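Local coordinates for protein diol-dehydratase (Roseburia inulinivorans, PDB 5I2A) that probably dehydrates 1,2-propanediol as a lyase of the glycyl radical family, working without vitamin B12, at residues K25-E30 / A81-Q86; A32-I37 / C85-E90. One frame throughout, in Å; residues are numbered along the deposited sequence.

From the N terminus, the chain leaves helix 14-22, runs through 25-30 into helix 32-43, continues into helix 49-63 and comes back as the long loop before helix 94-97. Contact 1 (25-30 with 81-86) closes this excursion on the loop ahead of helix 32-43; contact 2 (32-37 with 85-90) closes it on the start of that helix. The closures cross rather than nest, since each partner of contact 2 lies further along the chain than its counterpart in contact 1. They share Cys85 and Gln86, and Ile29 CG2 touches Thr87 CG2 at 3.6 Å. Together they lay one returning loop against an N-terminal loop and the helix it leads into.

Contact 1 (K25-E30 / A81-Q86); sequences KMPEIE and APRGCQ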
# COMPACT_ATOMS: atom_id res chain seq x y z
N LYS A 25 35.23 -14.27 -22.68
CA LYS A 25 35.45 -14.43 -21.24
C LYS A 25 34.19 -14.92 -20.51
O LYS A 25 33.09 -14.87 -21.07
CB LYS A 25 35.90 -13.11 -20.61
CG LYS A 25 37.18 -12.52 -21.19
CD LYS A 25 37.43 -11.12 -20.61
CE LYS A 25 38.74 -10.52 -21.10
NZ LYS A 25 38.95 -9.13 -20.59
N MET A 26 34.37 -15.41 -19.29
CA MET A 26 33.29 -15.73 -18.37
C MET A 26 32.29 -14.60 -18.21
O MET A 26 32.69 -13.44 -18.20
CB MET A 26 33.83 -16.03 -16.97
CG MET A 26 34.23 -17.43 -16.71
SD MET A 26 34.23 -17.63 -14.93
CE MET A 26 32.50 -17.80 -14.64
N PRO A 27 31.01 -14.93 -18.06
CA PRO A 27 30.06 -13.93 -17.57
C PRO A 27 30.52 -13.35 -16.24
O PRO A 27 31.07 -14.07 -15.41
CB PRO A 27 28.76 -14.72 -17.41
CG PRO A 27 28.88 -15.84 -18.39
CD PRO A 27 30.35 -16.23 -18.32
N GLU A 28 30.34 -12.05 -16.07
CA GLU A 28 30.78 -11.37 -14.86
C GLU A 28 29.66 -10.57 -14.19
O GLU A 28 28.90 -9.90 -14.86
CB GLU A 28 31.95 -10.43 -15.17
CG GLU A 28 32.36 -9.54 -13.99
CD GLU A 28 33.60 -8.68 -14.28
OE1 GLU A 28 34.00 -8.61 -15.45
OE2 GLU A 28 34.17 -8.10 -13.33
N ILE A 29 29.59 -10.65 -12.87
CA ILE A 29 28.68 -9.83 -12.06
C ILE A 29 29.24 -8.41 -11.85
O ILE A 29 30.39 -8.25 -11.42
CB ILE A 29 28.42 -10.50 -10.69
CG1 ILE A 29 27.71 -11.83 -10.88
CG2 ILE A 29 27.62 -9.57 -9.76
CD1 ILE A 29 27.80 -12.76 -9.68
N GLU A 30 28.43 -7.39 -12.13
CA GLU A 30 28.83 -6.00 -11.96
C GLU A 30 27.98 -5.26 -10.91
O GLU A 30 26.80 -5.58 -10.72
CB GLU A 30 28.80 -5.27 -13.30
CG GLU A 30 29.80 -5.90 -14.28
CD GLU A 30 29.90 -5.24 -15.64
OE1 GLU A 30 29.22 -4.23 -15.94
OE2 GLU A 30 30.69 -5.78 -16.45
N ALA A 81 31.18 -6.18 -19.18
CA ALA A 81 31.51 -7.55 -19.59
C ALA A 81 30.37 -8.16 -20.40
O ALA A 81 29.24 -8.18 -19.94
CB ALA A 81 31.81 -8.40 -18.38
N PRO A 82 30.67 -8.66 -21.60
CA PRO A 82 29.65 -9.36 -22.39
C PRO A 82 29.06 -10.55 -21.63
O PRO A 82 29.79 -11.23 -20.91
CB PRO A 82 30.40 -9.82 -23.64
CG PRO A 82 31.61 -8.87 -23.72
CD PRO A 82 31.98 -8.64 -22.29
N ARG A 83 27.75 -10.75 -21.77
CA ARG A 83 27.03 -11.83 -21.07
C ARG A 83 27.12 -11.71 -19.55
O ARG A 83 26.91 -12.68 -18.83
CB ARG A 83 27.54 -13.20 -21.52
CG ARG A 83 27.29 -13.46 -23.01
CD ARG A 83 27.76 -14.83 -23.44
NE ARG A 83 26.96 -15.91 -22.88
CZ ARG A 83 27.43 -16.87 -22.08
NH1 ARG A 83 28.72 -16.88 -21.74
NH2 ARG A 83 26.61 -17.82 -21.64
N GLY A 84 27.44 -10.51 -19.07
CA GLY A 84 27.52 -10.26 -17.65
C GLY A 84 26.14 -9.94 -17.10
O GLY A 84 25.15 -9.98 -17.84
N CYS A 85 26.06 -9.64 -15.81
CA CYS A 85 24.81 -9.18 -15.25
C CYS A 85 25.02 -8.11 -14.19
O CYS A 85 26.06 -8.07 -13.52
CB CYS A 85 24.01 -10.34 -14.65
SG CYS A 85 24.75 -11.07 -13.16
N GLN A 86 24.04 -7.23 -14.08
CA GLN A 86 23.90 -6.36 -12.92
C GLN A 86 23.23 -7.14 -11.80
O GLN A 86 22.87 -8.31 -12.00
CB GLN A 86 23.10 -5.11 -13.27
CG GLN A 86 23.74 -4.22 -14.34
CD GLN A 86 25.04 -3.56 -13.89
OE1 GLN A 86 25.32 -3.50 -12.69
NE2 GLN A 86 25.82 -3.06 -14.85
O HOH W 1 30.64 -14.91 -21.86
O HOH W 2 32.37 -11.65 -20.37
O HOH W 3 28.56 -1.88 -15.16
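Glu28 and Glu30, on either side of Ile29, both bond the backbone of Cys85 in a single parallel beta bridge, centred on Ile29 and Cys85, that joins the loop after helix 14-22 to the returning loop before helix 94-97. Cys85 N donates to Glu28 O at 3.0 Å, and Cys85 O accepts from Glu30 N at 2.8 Å, so both bonds use the same cysteine. The side chains of the bridged pair make an apolar contact, with Ile29 CG1 resting 3.8 Å from Cys85 SG. Gly84 comes close to the bridge, its CA 3.1 Å from Glu28 O. Just upstream, Pro27 lays its ring against the Arg83 backbone, CB reaching Arg83 O at 3.1 Å; that oxygen also accepts from Asn327 ND2.

Glu30 supplies the main side-chain tie. Its CG lies anti to the carbonyl carbon (chi1 -62°), and the chain runs extended to the carboxylate. Ala81 N meets OE2 on the syn side at 2.8 Å in an almost straight bond (174°), while OE1 takes the N-H of Ile80. Two successive peptide N-H groups thus share one carboxylate, and the negative charge probably strengthens both bonds. An alanine here would probably leave the N-H groups of Ile80 and Ala81 without their acceptors and let the loop entering the turn shift.

That turn, type II from Ala81 to Gly84, is closed by Gly84 N on Ala81 O, with Arg83 in a left-handed conformation. The planes of the Gln86 amide and the Glu30 carboxylate are 79° apart, and Gln86 OE1 is held by Arg33 N. A water next to Glu30 OE1 donates to that oxygen and accepts from Gln86 NE2, which also binds Thr78 O.

Contact 2 (A32-I37 / C85-E90); sequences ARAELI and CQTYPE
Arg33 and Ala34, in the first turn of helix 32-43, lie beside the irregular chain at Gln86 and Thr87, with Arg33 CA 5.8 Å from Gln86 CA, and the two backbones diverge towards Ile37 and Glu90. Arg33 N donates to Gln86 OE1 at 3.0 Å from above the amide plane, and a water accepts from both Ala34 N and Thr87 N.

The Arg33 side chain leaves with CG anti to the backbone N (chi1 -170°) and stays extended to NE, where a turn at chi4 (-77°) sets the guanidinium against Tyr88 and within reach of Glu90. There it makes an end-on, two-nitrogen salt bridge: NH2 meets OE1 at 2.7 Å and NH1 meets OE2 at 3.0 Å, each on a syn lone pair, with the two planes only 15° apart. NH1 also donates to an in-plane lone pair of Thr87 O. Tyr88 covers one guanidinium face, CD2 lying 3.2 Å above its plane over the centre, and Arg33 CD makes a CH-pi contact 3.9 Å from the Tyr88 ring centroid. Tyr88 OH is tied to Gln277 O, and Arg33 NE to Ile278 O. Beyond, Pro89 CG packs on Ala34 CB at 4.0 Å and also touches Ile37 CG2.

Paired charges, a tyrosine ring over one face and backbone oxygens thus surround a buried guanidinium, which probably stabilises the ionised carboxylate of Glu90 and holds the guanidinium against rotation.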
# COMPACT_ATOMS: atom_id res chain seq x y z
N ALA A 32 27.49 -1.77 -10.53
CA ALA A 32 27.03 -0.41 -10.79
C ALA A 32 25.52 -0.20 -10.55
O ALA A 32 25.13 0.80 -9.97
CB ALA A 32 27.39 0.00 -12.20
N ARG A 33 24.68 -1.13 -11.00
CA ARG A 33 23.23 -0.95 -10.81
C ARG A 33 22.87 -0.86 -9.33
O ARG A 33 22.08 -0.02 -8.93
CB ARG A 33 22.42 -2.09 -11.46
CG ARG A 33 20.91 -1.80 -11.49
CD ARG A 33 20.08 -2.96 -12.07
NE ARG A 33 18.65 -2.66 -12.00
CZ ARG A 33 17.93 -2.73 -10.88
NH1 ARG A 33 18.48 -3.13 -9.75
NH2 ARG A 33 16.63 -2.44 -10.91
N ALA A 34 23.45 -1.75 -8.54
CA ALA A 34 23.14 -1.81 -7.12
C ALA A 34 23.55 -0.51 -6.45
O ALA A 34 22.83 0.02 -5.61
CB ALA A 34 23.83 -3.00 -6.47
N GLU A 35 24.70 0.02 -6.85
CA GLU A 35 25.14 1.31 -6.31
C GLU A 35 24.18 2.43 -6.70
O GLU A 35 23.85 3.28 -5.88
CB GLU A 35 26.56 1.64 -6.80
CG GLU A 35 27.60 0.75 -6.16
CD GLU A 35 29.02 1.11 -6.57
OE1 GLU A 35 29.21 1.67 -7.65
OE2 GLU A 35 29.94 0.82 -5.78
N LEU A 36 23.74 2.44 -7.95
CA LEU A 36 22.90 3.52 -8.42
C LEU A 36 21.47 3.47 -7.86
O LEU A 36 20.89 4.51 -7.56
CB LEU A 36 22.87 3.53 -9.95
CG LEU A 36 24.21 3.92 -10.60
CD1 LEU A 36 24.19 3.62 -12.09
CD2 LEU A 36 24.55 5.39 -10.33
N ILE A 37 20.90 2.27 -7.70
CA ILE A 37 19.55 2.19 -7.14
C ILE A 37 19.59 2.60 -5.66
O ILE A 37 18.70 3.30 -5.19
CB ILE A 37 18.93 0.78 -7.33
CG1 ILE A 37 17.43 0.83 -7.02
CG2 ILE A 37 19.66 -0.29 -6.52
CD1 ILE A 37 16.71 -0.47 -7.33
N CYS A 85 26.06 -9.64 -15.81
CA CYS A 85 24.81 -9.18 -15.25
C CYS A 85 25.02 -8.11 -14.19
O CYS A 85 26.06 -8.07 -13.52
CB CYS A 85 24.01 -10.34 -14.65
SG CYS A 85 24.75 -11.07 -13.16
N GLN A 86 24.04 -7.23 -14.08
CA GLN A 86 23.90 -6.36 -12.92
C GLN A 86 23.23 -7.14 -11.80
O GLN A 86 22.87 -8.31 -12.00
CB GLN A 86 23.10 -5.11 -13.27
CG GLN A 86 23.74 -4.22 -14.34
CD GLN A 86 25.04 -3.56 -13.89
OE1 GLN A 86 25.32 -3.50 -12.69
NE2 GLN A 86 25.82 -3.06 -14.85
N THR A 87 23.04 -6.51 -10.64
CA THR A 87 22.34 -7.12 -9.52
C THR A 87 21.12 -6.30 -9.12
O THR A 87 20.99 -5.13 -9.49
CB THR A 87 23.25 -7.31 -8.29
OG1 THR A 87 23.64 -6.04 -7.77
CG2 THR A 87 24.51 -8.11 -8.66
N TYR A 88 20.21 -6.93 -8.39
CA TYR A 88 18.88 -6.37 -8.14
C TYR A 88 18.53 -6.54 -6.66
O TYR A 88 17.66 -7.34 -6.29
CB TYR A 88 17.84 -7.04 -9.09
CG TYR A 88 18.16 -6.78 -10.55
CD1 TYR A 88 19.22 -7.44 -11.17
CD2 TYR A 88 17.43 -5.87 -11.31
CE1 TYR A 88 19.56 -7.18 -12.48
CE2 TYR A 88 17.75 -5.61 -12.64
CZ TYR A 88 18.82 -6.28 -13.22
OH TYR A 88 19.18 -6.06 -14.52
N PRO A 89 19.22 -5.78 -5.79
CA PRO A 89 19.04 -5.95 -4.35
C PRO A 89 17.64 -5.56 -3.86
O PRO A 89 17.29 -5.92 -2.74
CB PRO A 89 20.09 -5.01 -3.75
CG PRO A 89 20.28 -3.95 -4.77
CD PRO A 89 20.16 -4.69 -6.10
N GLU A 90 16.86 -4.86 -4.67
CA GLU A 90 15.49 -4.51 -4.29
C GLU A 90 14.64 -5.77 -4.09
O GLU A 90 13.64 -5.76 -3.38
CB GLU A 90 14.83 -3.57 -5.31
CG GLU A 90 14.56 -4.19 -6.69
CD GLU A 90 15.66 -3.90 -7.72
OE1 GLU A 90 15.33 -3.65 -8.90
OE2 GLU A 90 16.84 -3.93 -7.35
O HOH W 4 24.64 -4.25 -9.57